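PDB 5F1S: polymeric Immunoglobulin Receptor from Oncorhynchus mykiss, which probably binds polymeric immunoglobulins and carries them across epithelia for mucosal immunity, its ectodomain being the part released with them as secretory component. Local coordinates for residues C20-Q25 with Q71-T76; S28-W33 with L45-A50; N118-G123 with Y206-P211; G123-S128 with L186-T191. One frame throughout, in Å; residues are numbered along the deposited sequence.

Interaction 1: residues C20-Q25 with Q71-T76; sequences CHYGPQ and QVFTVT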
loop_
_atom_site.group_PDB
_atom_site.type_symbol
_atom_site.label_atom_id
_atom_site.label_comp_id
_atom_site.label_asym_id
_atom_site.label_seq_id
_atom_site.Cartn_x
_atom_site.Cartn_y
_atom_site.Cartn_z
ATOM N N CYS A 20 11.561 -0.955 13.529
ATOM C CA CYS A 20 12.237 0.026 14.356
ATOM C C CYS A 20 13.560 -0.598 14.756
ATOM O O CYS A 20 13.603 -1.394 15.710
ATOM C CB CYS A 20 11.410 0.369 15.593
ATOM S SG CYS A 20 9.790 1.181 15.273
ATOM N N HIS A 21 14.621 -0.233 14.047
ATOM C CA HIS A 21 15.943 -0.786 14.297
ATOM C C HIS A 21 16.632 0.033 15.387
ATOM O O HIS A 21 16.446 1.243 15.499
ATOM C CB HIS A 21 16.814 -0.822 13.033
ATOM C CG HIS A 21 16.443 -1.921 12.070
ATOM N ND1 HIS A 21 17.006 -3.185 12.101
ATOM C CD2 HIS A 21 15.545 -1.937 11.070
ATOM C CE1 HIS A 21 16.471 -3.923 11.141
ATOM N NE2 HIS A 21 15.600 -3.176 10.492
ATOM N N TYR A 22 17.420 -0.643 16.213
ATOM C CA TYR A 22 18.043 0.063 17.321
ATOM C C TYR A 22 19.441 -0.469 17.580
ATOM O O TYR A 22 19.797 -1.584 17.201
ATOM C CB TYR A 22 17.226 -0.042 18.591
ATOM C CG TYR A 22 16.848 -1.429 18.997
ATOM C CD1 TYR A 22 17.680 -2.184 19.810
ATOM C CD2 TYR A 22 15.649 -2.000 18.587
ATOM C CE1 TYR A 22 17.307 -3.468 20.239
ATOM C CE2 TYR A 22 15.276 -3.315 18.990
ATOM C CZ TYR A 22 16.127 -4.017 19.837
ATOM O OH TYR A 22 15.771 -5.262 20.315
ATOM N N GLY A 23 20.229 0.357 18.242
ATOM C CA GLY A 23 21.599 0.007 18.505
ATOM C C GLY A 23 21.687 -1.089 19.549
ATOM O O GLY A 23 20.773 -1.284 20.359
ATOM N N PRO A 24 22.801 -1.819 19.562
ATOM C CA PRO A 24 22.895 -2.998 20.429
ATOM C C PRO A 24 22.790 -2.684 21.914
ATOM O O PRO A 24 22.519 -3.600 22.695
ATOM C CB PRO A 24 24.277 -3.588 20.070
ATOM C CG PRO A 24 25.017 -2.480 19.590
ATOM C CD PRO A 24 24.054 -1.597 18.837
ATOM N N GLN A 25 22.930 -1.426 22.326
ATOM C CA GLN A 25 22.745 -1.072 23.730
ATOM C C GLN A 25 21.325 -1.294 24.214
ATOM O O GLN A 25 21.090 -1.396 25.420
ATOM C CB GLN A 25 23.074 0.388 23.942
ATOM C CG GLN A 25 24.474 0.733 23.581
ATOM C CD GLN A 25 24.593 1.361 22.191
ATOM O OE1 GLN A 25 23.753 1.151 21.292
ATOM N NE2 GLN A 25 25.646 2.158 22.017
ATOM N N GLN A 71 17.965 -6.975 16.708
ATOM C CA GLN A 71 18.128 -5.559 17.030
ATOM C C GLN A 71 17.075 -4.722 16.313
ATOM O O GLN A 71 17.339 -3.638 15.786
ATOM C CB GLN A 71 19.555 -5.077 16.704
ATOM C CG GLN A 71 20.578 -5.785 17.650
ATOM C CD GLN A 71 22.014 -5.578 17.258
ATOM O OE1 GLN A 71 22.341 -4.699 16.485
ATOM N NE2 GLN A 71 22.884 -6.418 17.788
ATOM N N VAL A 72 15.870 -5.241 16.299
ATOM C CA VAL A 72 14.747 -4.557 15.677
ATOM C C VAL A 72 13.495 -4.951 16.438
ATOM O O VAL A 72 13.344 -6.108 16.847
ATOM C CB VAL A 72 14.647 -4.900 14.181
ATOM C CG1 VAL A 72 14.525 -6.421 13.947
ATOM C CG2 VAL A 72 13.483 -4.138 13.482
ATOM N N PHE A 73 12.602 -4.003 16.622
ATOM C CA PHE A 73 11.232 -4.339 16.983
ATOM C C PHE A 73 10.317 -3.924 15.847
ATOM O O PHE A 73 10.523 -2.891 15.221
ATOM C CB PHE A 73 10.816 -3.738 18.341
ATOM C CG PHE A 73 10.809 -2.208 18.466
ATOM C CD1 PHE A 73 11.964 -1.522 18.849
ATOM C CD2 PHE A 73 9.630 -1.482 18.313
ATOM C CE1 PHE A 73 11.944 -0.128 19.064
ATOM C CE2 PHE A 73 9.599 -0.083 18.522
ATOM C CZ PHE A 73 10.756 0.586 18.903
ATOM N N THR A 74 9.336 -4.772 15.562
ATOM C CA THR A 74 8.455 -4.608 14.424
ATOM C C THR A 74 7.072 -4.265 14.950
ATOM O O THR A 74 6.547 -4.950 15.847
ATOM C CB THR A 74 8.421 -5.904 13.614
ATOM O OG1 THR A 74 9.749 -6.264 13.226
ATOM C CG2 THR A 74 7.601 -5.753 12.321
ATOM N N VAL A 75 6.490 -3.189 14.408
ATOM C CA VAL A 75 5.166 -2.752 14.784
ATOM C C VAL A 75 4.237 -2.997 13.601
ATOM O O VAL A 75 4.536 -2.593 12.487
ATOM C CB VAL A 75 5.164 -1.275 15.207
ATOM C CG1 VAL A 75 3.749 -0.851 15.549
ATOM C CG2 VAL A 75 6.090 -1.036 16.404
ATOM N N THR A 76 3.145 -3.719 13.829
ATOM C CA THR A 76 2.178 -3.996 12.781
ATOM C C THR A 76 0.889 -3.254 13.109
ATOM O O THR A 76 0.327 -3.415 14.193
ATOM C CB THR A 76 1.921 -5.509 12.667
ATOM O OG1 THR A 76 3.163 -6.148 12.383
ATOM C CG2 THR A 76 0.904 -5.818 11.555
HETATM O O HOH W 1 19.620 -2.805 14.188
#

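Interaction 2: residues S28-W33 with L45-A50; sequences SYVKYW and LVRSDA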
loop_
_atom_site.group_PDB
_atom_site.type_symbol
_atom_site.label_atom_id
_atom_site.label_comp_id
_atom_site.label_asym_id
_atom_site.label_seq_id
_atom_site.Cartn_x
_atom_site.Cartn_y
_atom_site.Cartn_z
ATOM N N SER A 28 17.819 -4.837 25.951
ATOM C CA SER A 28 17.099 -5.264 27.151
ATOM C C SER A 28 15.969 -4.326 27.586
ATOM O O SER A 28 15.279 -4.628 28.578
ATOM C CB SER A 28 18.099 -5.427 28.310
ATOM O OG SER A 28 18.500 -4.127 28.730
ATOM N N TYR A 29 15.726 -3.206 26.895
ATOM C CA TYR A 29 14.793 -2.216 27.380
ATOM C C TYR A 29 13.419 -2.404 26.746
ATOM O O TYR A 29 13.304 -2.958 25.658
ATOM C CB TYR A 29 15.289 -0.800 27.063
ATOM C CG TYR A 29 16.538 -0.441 27.840
ATOM C CD1 TYR A 29 17.811 -0.768 27.362
ATOM C CD2 TYR A 29 16.429 0.165 29.040
ATOM C CE1 TYR A 29 18.971 -0.441 28.095
ATOM C CE2 TYR A 29 17.585 0.498 29.787
ATOM C CZ TYR A 29 18.829 0.204 29.282
ATOM O OH TYR A 29 19.968 0.498 29.985
ATOM N N VAL A 30 12.400 -1.864 27.399
ATOM C CA VAL A 30 11.049 -1.926 26.853
ATOM C C VAL A 30 10.983 -1.053 25.599
ATOM O O VAL A 30 11.547 0.055 25.559
ATOM C CB VAL A 30 10.029 -1.483 27.897
ATOM C CG1 VAL A 30 8.619 -1.424 27.321
ATOM C CG2 VAL A 30 10.127 -2.415 29.132
ATOM N N LYS A 31 10.323 -1.565 24.571
ATOM C CA LYS A 31 10.118 -0.828 23.324
ATOM C C LYS A 31 8.677 -0.354 23.263
ATOM O O LYS A 31 7.762 -1.001 23.798
ATOM C CB LYS A 31 10.431 -1.710 22.103
ATOM C CG LYS A 31 11.748 -2.501 22.188
ATOM C CD LYS A 31 12.939 -1.565 22.514
ATOM C CE LYS A 31 14.292 -2.307 22.304
ATOM N NZ LYS A 31 14.434 -3.515 23.194
ATOM N N TYR A 32 8.457 0.769 22.593
ATOM C CA TYR A 32 7.105 1.285 22.496
ATOM C C TYR A 32 6.891 1.980 21.155
ATOM O O TYR A 32 7.832 2.272 20.416
ATOM C CB TYR A 32 6.757 2.208 23.684
ATOM C CG TYR A 32 7.516 3.500 23.768
ATOM C CD1 TYR A 32 6.975 4.665 23.267
ATOM C CD2 TYR A 32 8.764 3.565 24.382
ATOM C CE1 TYR A 32 7.690 5.889 23.371
ATOM C CE2 TYR A 32 9.478 4.764 24.471
ATOM C CZ TYR A 32 8.914 5.914 23.974
ATOM O OH TYR A 32 9.590 7.100 24.053
ATOM N N TRP A 33 5.614 2.165 20.837
ATOM C CA TRP A 33 5.145 2.791 19.604
ATOM C C TRP A 33 4.169 3.884 20.001
ATOM O O TRP A 33 3.195 3.610 20.708
ATOM C CB TRP A 33 4.473 1.754 18.712
ATOM C CG TRP A 33 3.918 2.200 17.434
ATOM C CD1 TRP A 33 2.593 2.245 17.071
ATOM C CD2 TRP A 33 4.660 2.619 16.294
ATOM N NE1 TRP A 33 2.477 2.678 15.786
ATOM C CE2 TRP A 33 3.735 2.857 15.261
ATOM C CE3 TRP A 33 6.023 2.767 16.035
ATOM C CZ2 TRP A 33 4.123 3.301 14.003
ATOM C CZ3 TRP A 33 6.416 3.172 14.777
ATOM C CH2 TRP A 33 5.467 3.446 13.776
ATOM N N LEU A 45 0.808 3.592 22.109
ATOM C CA LEU A 45 -0.196 2.676 21.588
ATOM C C LEU A 45 0.077 1.230 21.942
ATOM O O LEU A 45 -0.871 0.447 22.045
ATOM C CB LEU A 45 -0.289 2.788 20.052
ATOM C CG LEU A 45 -0.638 4.175 19.518
ATOM C CD1 LEU A 45 -0.872 4.122 17.952
ATOM C CD2 LEU A 45 -1.882 4.758 20.205
ATOM N N VAL A 46 1.344 0.839 22.073
ATOM C CA VAL A 46 1.694 -0.541 22.403
ATOM C C VAL A 46 3.112 -0.552 22.950
ATOM O O VAL A 46 3.965 0.251 22.553
ATOM C CB VAL A 46 1.528 -1.511 21.201
ATOM C CG1 VAL A 46 2.523 -1.240 20.117
ATOM C CG2 VAL A 46 1.662 -2.943 21.659
ATOM N N ARG A 47 3.339 -1.443 23.914
ATOM C CA ARG A 47 4.637 -1.656 24.544
ATOM C C ARG A 47 4.999 -3.134 24.469
ATOM O O ARG A 47 4.120 -4.006 24.478
ATOM C CB ARG A 47 4.637 -1.256 26.030
ATOM C CG ARG A 47 4.298 0.138 26.290
ATOM C CD ARG A 47 3.927 0.376 27.743
ATOM N NE ARG A 47 4.932 -0.126 28.684
ATOM C CZ ARG A 47 5.932 0.597 29.172
ATOM N NH1 ARG A 47 6.125 1.840 28.773
ATOM N NH2 ARG A 47 6.798 0.057 30.018
ATOM N N SER A 48 6.309 -3.406 24.411
ATOM C CA SER A 48 6.802 -4.763 24.297
ATOM C C SER A 48 6.652 -5.553 25.600
ATOM O O SER A 48 6.928 -6.762 25.593
ATOM C CB SER A 48 8.279 -4.760 23.875
ATOM O OG SER A 48 9.059 -4.143 24.879
ATOM N N ASP A 49 6.262 -4.914 26.702
ATOM C CA ASP A 49 6.080 -5.643 27.961
ATOM C C ASP A 49 4.617 -5.871 28.303
ATOM O O ASP A 49 4.305 -6.214 29.446
ATOM C CB ASP A 49 6.761 -4.940 29.133
ATOM C CG ASP A 49 6.152 -3.571 29.472
ATOM O OD1 ASP A 49 6.592 -2.946 30.469
ATOM O OD2 ASP A 49 5.271 -3.055 28.735
ATOM N N ALA A 50 3.729 -5.673 27.351
ATOM C CA ALA A 50 2.307 -5.785 27.616
ATOM C C ALA A 50 1.978 -7.191 28.114
ATOM O O ALA A 50 2.518 -8.175 27.592
ATOM C CB ALA A 50 1.518 -5.481 26.345
#

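Interaction 3: residues N118-G123 with Y206-P211; sequences NSMVSG and YILVTP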
loop_
_atom_site.group_PDB
_atom_site.type_symbol
_atom_site.label_atom_id
_atom_site.label_comp_id
_atom_site.label_asym_id
_atom_site.label_seq_id
_atom_site.Cartn_x
_atom_site.Cartn_y
_atom_site.Cartn_z
ATOM N N ASN A 118 2.298 -1.404 -11.011
ATOM C CA ASN A 118 3.220 -0.849 -11.996
ATOM C C ASN A 118 2.423 0.017 -12.958
ATOM O O ASN A 118 1.579 -0.503 -13.693
ATOM C CB ASN A 118 3.945 -1.980 -12.739
ATOM C CG ASN A 118 5.028 -1.472 -13.695
ATOM O OD1 ASN A 118 5.487 -0.315 -13.609
ATOM N ND2 ASN A 118 5.448 -2.353 -14.622
ATOM N N SER A 119 2.693 1.321 -12.980
ATOM C CA SER A 119 1.902 2.207 -13.849
ATOM C C SER A 119 2.417 2.275 -15.288
ATOM O O SER A 119 1.838 2.990 -16.116
ATOM C CB SER A 119 1.860 3.615 -13.253
ATOM O OG SER A 119 3.134 4.204 -13.368
ATOM N N MET A 120 3.506 1.581 -15.604
ATOM C CA MET A 120 3.976 1.387 -16.971
ATOM C C MET A 120 4.110 -0.107 -17.187
ATOM O O MET A 120 4.922 -0.753 -16.518
ATOM C CB MET A 120 5.315 2.072 -17.195
ATOM C CG MET A 120 6.192 1.550 -18.368
ATOM S SD MET A 120 5.874 2.508 -19.832
ATOM C CE MET A 120 6.973 1.666 -20.960
ATOM N N VAL A 121 3.345 -0.656 -18.115
ATOM C CA VAL A 121 3.375 -2.092 -18.411
ATOM C C VAL A 121 3.715 -2.242 -19.892
ATOM O O VAL A 121 3.076 -1.618 -20.743
ATOM C CB VAL A 121 2.021 -2.755 -18.068
ATOM C CG1 VAL A 121 1.976 -4.180 -18.504
ATOM C CG2 VAL A 121 1.746 -2.666 -16.559
ATOM N N SER A 122 4.719 -3.067 -20.215
ATOM C CA SER A 122 5.067 -3.262 -21.608
ATOM C C SER A 122 5.046 -4.747 -21.960
ATOM O O SER A 122 5.259 -5.623 -21.114
ATOM C CB SER A 122 6.437 -2.676 -21.964
ATOM O OG SER A 122 7.420 -3.326 -21.226
ATOM N N GLY A 123 4.775 -5.005 -23.230
ATOM C CA GLY A 123 4.817 -6.364 -23.744
ATOM C C GLY A 123 4.849 -6.368 -25.258
ATOM O O GLY A 123 4.394 -5.431 -25.919
ATOM N N TYR A 206 -0.039 3.250 -18.218
ATOM C CA TYR A 206 0.449 3.282 -19.589
ATOM C C TYR A 206 0.788 1.884 -20.059
ATOM O O TYR A 206 1.477 1.156 -19.350
ATOM C CB TYR A 206 1.705 4.172 -19.708
ATOM C CG TYR A 206 2.041 4.480 -21.158
ATOM C CD1 TYR A 206 2.892 3.653 -21.889
ATOM C CD2 TYR A 206 1.504 5.599 -21.808
ATOM C CE1 TYR A 206 3.186 3.912 -23.220
ATOM C CE2 TYR A 206 1.806 5.867 -23.133
ATOM C CZ TYR A 206 2.666 5.027 -23.840
ATOM O OH TYR A 206 2.972 5.282 -25.164
ATOM N N ILE A 207 0.294 1.516 -21.246
ATOM C CA ILE A 207 0.616 0.239 -21.878
ATOM C C ILE A 207 1.501 0.541 -23.079
ATOM O O ILE A 207 1.107 1.304 -23.972
ATOM C CB ILE A 207 -0.651 -0.511 -22.340
ATOM C CG1 ILE A 207 -1.619 -0.763 -21.162
ATOM C CG2 ILE A 207 -0.271 -1.848 -23.017
ATOM C CD1 ILE A 207 -1.014 -1.617 -20.067
ATOM N N LEU A 208 2.681 -0.069 -23.121
ATOM C CA LEU A 208 3.547 0.044 -24.287
ATOM C C LEU A 208 3.610 -1.304 -24.972
ATOM O O LEU A 208 4.127 -2.255 -24.389
ATOM C CB LEU A 208 4.941 0.484 -23.872
ATOM C CG LEU A 208 5.943 0.561 -25.022
ATOM C CD1 LEU A 208 5.504 1.562 -26.035
ATOM C CD2 LEU A 208 7.296 0.903 -24.445
ATOM N N VAL A 209 3.145 -1.376 -26.210
ATOM C CA VAL A 209 3.209 -2.603 -26.987
ATOM C C VAL A 209 4.425 -2.485 -27.898
ATOM O O VAL A 209 4.530 -1.537 -28.680
ATOM C CB VAL A 209 1.933 -2.822 -27.815
ATOM C CG1 VAL A 209 1.973 -4.170 -28.554
ATOM C CG2 VAL A 209 0.688 -2.795 -26.901
ATOM N N THR A 210 5.319 -3.439 -27.799
ATOM C CA THR A 210 6.541 -3.394 -28.568
ATOM C C THR A 210 6.445 -4.364 -29.729
ATOM O O THR A 210 5.521 -5.179 -29.805
ATOM C CB THR A 210 7.721 -3.721 -27.669
ATOM O OG1 THR A 210 7.592 -5.064 -27.199
ATOM C CG2 THR A 210 7.760 -2.738 -26.476
ATOM N N PRO A 211 7.364 -4.284 -30.690
ATOM C CA PRO A 211 7.219 -5.102 -31.901
ATOM C C PRO A 211 7.360 -6.576 -31.595
ATOM O O PRO A 211 8.133 -6.973 -30.705
ATOM C CB PRO A 211 8.374 -4.615 -32.801
ATOM C CG PRO A 211 8.688 -3.215 -32.315
ATOM C CD PRO A 211 8.388 -3.240 -30.825
#

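Interaction 4: residues G123-S128 with L186-T191; sequences GEEGTS and LARRDT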
loop_
_atom_site.group_PDB
_atom_site.type_symbol
_atom_site.label_atom_id
_atom_site.label_comp_id
_atom_site.label_asym_id
_atom_site.label_seq_id
_atom_site.Cartn_x
_atom_site.Cartn_y
_atom_site.Cartn_z
ATOM N N GLY A 123 4.775 -5.005 -23.230
ATOM C CA GLY A 123 4.817 -6.364 -23.744
ATOM C C GLY A 123 4.849 -6.368 -25.258
ATOM O O GLY A 123 4.394 -5.431 -25.919
ATOM N N GLU A 124 5.376 -7.456 -25.799
ATOM C CA GLU A 124 5.432 -7.629 -27.237
ATOM C C GLU A 124 4.041 -7.819 -27.798
ATOM O O GLU A 124 3.188 -8.455 -27.173
ATOM C CB GLU A 124 6.262 -8.859 -27.600
ATOM C CG GLU A 124 7.716 -8.709 -27.347
ATOM C CD GLU A 124 8.540 -9.723 -28.114
ATOM O OE1 GLU A 124 7.950 -10.598 -28.819
ATOM O OE2 GLU A 124 9.779 -9.610 -28.002
ATOM N N GLU A 125 3.823 -7.274 -28.985
ATOM C CA GLU A 125 2.609 -7.545 -29.728
ATOM C C GLU A 125 2.357 -9.049 -29.783
ATOM O O GLU A 125 3.280 -9.849 -29.967
ATOM C CB GLU A 125 2.728 -6.981 -31.127
ATOM C CG GLU A 125 1.570 -7.255 -31.999
ATOM C CD GLU A 125 1.612 -6.384 -33.207
ATOM O OE1 GLU A 125 1.065 -5.254 -33.167
ATOM O OE2 GLU A 125 2.212 -6.828 -34.199
ATOM N N GLY A 126 1.102 -9.425 -29.556
ATOM C CA GLY A 126 0.696 -10.812 -29.555
ATOM C C GLY A 126 0.840 -11.545 -28.240
ATOM O O GLY A 126 0.429 -12.712 -28.152
ATOM N N THR A 127 1.386 -10.912 -27.213
ATOM C CA THR A 127 1.507 -11.531 -25.910
ATOM C C THR A 127 0.505 -10.911 -24.939
ATOM O O THR A 127 -0.228 -9.983 -25.288
ATOM C CB THR A 127 2.926 -11.376 -25.371
ATOM O OG1 THR A 127 3.140 -10.002 -25.010
ATOM C CG2 THR A 127 3.954 -11.781 -26.457
ATOM N N SER A 128 0.457 -11.473 -23.724
ATOM C CA SER A 128 -0.500 -11.052 -22.708
ATOM C C SER A 128 0.219 -10.295 -21.614
ATOM O O SER A 128 1.345 -10.635 -21.255
ATOM C CB SER A 128 -1.228 -12.233 -22.052
ATOM O OG SER A 128 -2.018 -12.891 -23.009
ATOM N N LEU A 186 -1.926 -8.443 -27.076
ATOM C CA LEU A 186 -1.674 -7.036 -27.370
ATOM C C LEU A 186 -1.563 -6.784 -28.866
ATOM O O LEU A 186 -0.931 -7.544 -29.592
ATOM C CB LEU A 186 -0.380 -6.597 -26.678
ATOM C CG LEU A 186 -0.431 -6.545 -25.137
ATOM C CD1 LEU A 186 0.946 -6.487 -24.569
ATOM C CD2 LEU A 186 -1.258 -5.353 -24.607
ATOM N N ALA A 187 -2.167 -5.696 -29.313
ATOM C CA ALA A 187 -1.967 -5.168 -30.649
ATOM C C ALA A 187 -1.298 -3.809 -30.515
ATOM O O ALA A 187 -1.471 -3.115 -29.510
ATOM C CB ALA A 187 -3.294 -5.045 -31.395
ATOM N N ARG A 188 -0.510 -3.428 -31.522
ATOM C CA ARG A 188 0.275 -2.221 -31.342
ATOM C C ARG A 188 -0.584 -0.991 -31.207
ATOM O O ARG A 188 -0.157 -0.028 -30.559
ATOM C CB ARG A 188 1.306 -2.065 -32.467
ATOM C CG ARG A 188 2.685 -2.467 -31.923
ATOM C CD ARG A 188 3.730 -2.590 -32.953
ATOM N NE ARG A 188 3.560 -3.788 -33.757
ATOM C CZ ARG A 188 4.431 -4.152 -34.702
ATOM N NH1 ARG A 188 5.500 -3.411 -34.919
ATOM N NH2 ARG A 188 4.218 -5.240 -35.433
ATOM N N ARG A 189 -1.800 -1.006 -31.741
ATOM C CA ARG A 189 -2.690 0.123 -31.502
ATOM C C ARG A 189 -3.120 0.237 -30.037
ATOM O O ARG A 189 -3.641 1.284 -29.655
ATOM C CB ARG A 189 -3.941 0.031 -32.383
ATOM C CG ARG A 189 -4.878 -1.100 -32.018
ATOM C CD ARG A 189 -6.097 -1.227 -32.963
ATOM N NE ARG A 189 -6.854 -2.425 -32.596
ATOM C CZ ARG A 189 -6.549 -3.661 -32.991
ATOM N NH1 ARG A 189 -5.516 -3.870 -33.801
ATOM N NH2 ARG A 189 -7.280 -4.695 -32.581
ATOM N N ASP A 190 -2.939 -0.794 -29.220
ATOM C CA ASP A 190 -3.301 -0.688 -27.797
ATOM C C ASP A 190 -2.355 0.221 -27.002
ATOM O O ASP A 190 -2.661 0.564 -25.843
ATOM C CB ASP A 190 -3.301 -2.054 -27.134
ATOM C CG ASP A 190 -4.293 -3.035 -27.781
ATOM O OD1 ASP A 190 -5.246 -2.569 -28.418
ATOM O OD2 ASP A 190 -4.105 -4.263 -27.637
ATOM N N THR A 191 -1.196 0.573 -27.553
ATOM C CA THR A 191 -0.272 1.452 -26.835
ATOM C C THR A 191 -0.963 2.739 -26.400
ATOM O O THR A 191 -1.704 3.361 -27.171
ATOM C CB THR A 191 0.950 1.773 -27.709
ATOM O OG1 THR A 191 1.732 0.566 -27.883
ATOM C CG2 THR A 191 1.777 2.797 -27.058
#

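Interaction 1: residues C20-Q25 with Q71-T76
C20 and F73 face each other across adjacent antiparallel strands, 16-22 and 72-77, in one sheet of an immunoglobulin V-set sandwich. Their backbones form a hydrogen-bonded pair: C20 N donates to F73 O over 2.8 Å, and F73 N donates back to C20 O over 2.9 Å. The F73 CG sits between the backbone N and the carbonyl carbon (chi1 62°), and the ring beyond it lies against C20. C20 CB lies over the ring centre, a CH-pi contact 3.4 Å from the centroid, while SG approaches obliquely. That sulfur is disulfide-bonded to C90 of the opposite sheet. On the other face of the strands, H21 and V72 run side by side, and V72 CG2 stands 3.7 Å from the centroid of the H21 imidazole. Further along, Y22 N bonds to Q71 O at 3.0 Å, and Y22 CD2 touches F73 CD1 at 3.7 Å. The Y22 ring is held from outside by D66, hydrogen-bonded to its OH, and by a cation-pi contact with K31. Q71 and V72 lie opposite D67 in a G1 beta bulge. Q71 O also accepts a water at 2.9 Å, which sits in the plane of the H21 ring, weakly bonded to ND1.

Interaction 2: residues S28-W33 with L45-A50
K31 and S48 are joined by two hydrogen bonds at the end of an antiparallel hairpin, strands 31-35 and 43-47 of the V-set domain. S48 N donates to K31 O at 2.9 Å. In return K31 N donates not to a backbone carbonyl but to the S48 hydroxyl, 2.9 Å from OG and nearly straight at 173°. OG reaches it from between the S48 backbone N and carbonyl carbon (chi1 64°). Further down the hairpin W33 is bonded through both its amide and its carbonyl: W33 N to V46 O, and L45 N to W33 O at 2.8 Å. V46 N, buried here, has no partner in the model.

The charged ends are well supplied. K31 NZ bonds to Y29 O at 2.8 Å and also meets Y26 O and the carboxylate of D66. R47 grips D49 side-on, NE to OD2 at 2.9 Å and NH2 to OD1 at 3.0 Å, within the type I turn from R47 to A50; its NH1 goes to E93. V30 CG1 lies over one face of that guanidinium, 3.6 Å from NH2. An alanine in place of R47 would probably leave D49 and E93 without their cationic mate and V30 CG1 without the flat group beneath it.

Strand 43-47 is the outermost strand of its sheet, and strand 31-35 runs between it and strand 86-92. Into the sandwich, W33 packs on C90 and V75, and V46 on V62 and M64 of the facing sheet.

Interaction 3: residues N118-G123 with Y206-P211
M120 to G123 pair in parallel with Y206 to V209, placing the short strand 120-124 beside the last strand, 201-210, at one margin of the second V-set domain. Five main-chain hydrogen bonds zip them together, alternating in direction. Y206 N donates to S119 O at 2.8 Å, V121 N to Y206 O at 2.9 Å and L208 N to V121 O at 2.9 Å; G123 N then donates to L208 O, and T210 N to G123 O. V121 and G123 thus use both amide and carbonyl, whereas M120 and S122 turn theirs the other way.

The side chains divide between two faces. On one, M120 and Y206 lie alongside each other. The methionine chain bends at chi2 (94°), which sets SD 3.8 Å from Y206 CD1. This is a Met-aromatic contact, the sulfur approaching the ring obliquely. CE goes on to L208, 3.6 Å from CD2, and next to it S122 CB faces L208 CB at 4.0 Å. Y206 also meets W193 edge-to-face.

The other face looks into the sandwich. I207 turns at chi2 (-61°) and brings CD1 to 3.8 Å from V121 CB; V121 then packs on V129 and I207 on V131, both from the opposite sheet. At G123, which brings no side chain, V209 CG1 comes within 3.8 Å of the carbonyl O.

A parallel pair in an otherwise antiparallel sheet, made as the first strand crosses over to join the last, is the A'-to-G pairing typical of V-type immunoglobulin domains.

Interaction 4: residues G123-S128 with L186-T191
E125 and R188 form a surface salt bridge between two turns at one end of the second V-set domain: the type II turn from E124 to T127, and the loop with a 3-10 segment that leads into strand 192-198. Two backbone bonds lie beside it, G126 N to L186 O at 2.8 Å and L186 N to T127 O at 2.9 Å. The L186 side chain tucks in by the turn, its CD1 3.9 Å from G123 O. E124 O takes both T127 N and T127 OG1, closing the turn, and G126 occupies its positive-phi position.

E125 OE1 accepts R188 NE at 3.0 Å and, on its anti lone pair, R188 N at 2.9 Å; OE2 accepts R188 NH2 at 2.8 Å. In the same loop D190 O takes the hydroxyl of Y194, as in a tyrosine corner. An alanine at E125 would probably leave the R188 guanidinium without its counter-charge and free to turn.

The two charged planes stand 65° apart, with both guanidinium nitrogens above the carboxylate plane. Three N-H groups from one residue converge on a single carboxylate, which is likely to keep it ionised and to pin the arginine against V209 and P211.

How the interactions relate
The four contacts fall into two touching pairs, one in each V-set domain. Interaction 2 is nested within the loop closed by interaction 1, their centres 11 Å apart, and the two meet across the core: F73 CD1 lies 3.5 Å from K31 CG, and V75 CG1 3.6 Å from W33 CG. Interactions 3 and 4 are closer, with centres 8 Å apart. They share G123, and T210 O to E125 N at 2.8 Å is probably a hydrogen bond carrying the strand pairing into the turn. V209 N and T191 OG1 join the second loop likewise. Between the two pairs there is no touch: interactions 1 and 3 have centres 40 Å apart and nearest atoms about 23 Å apart.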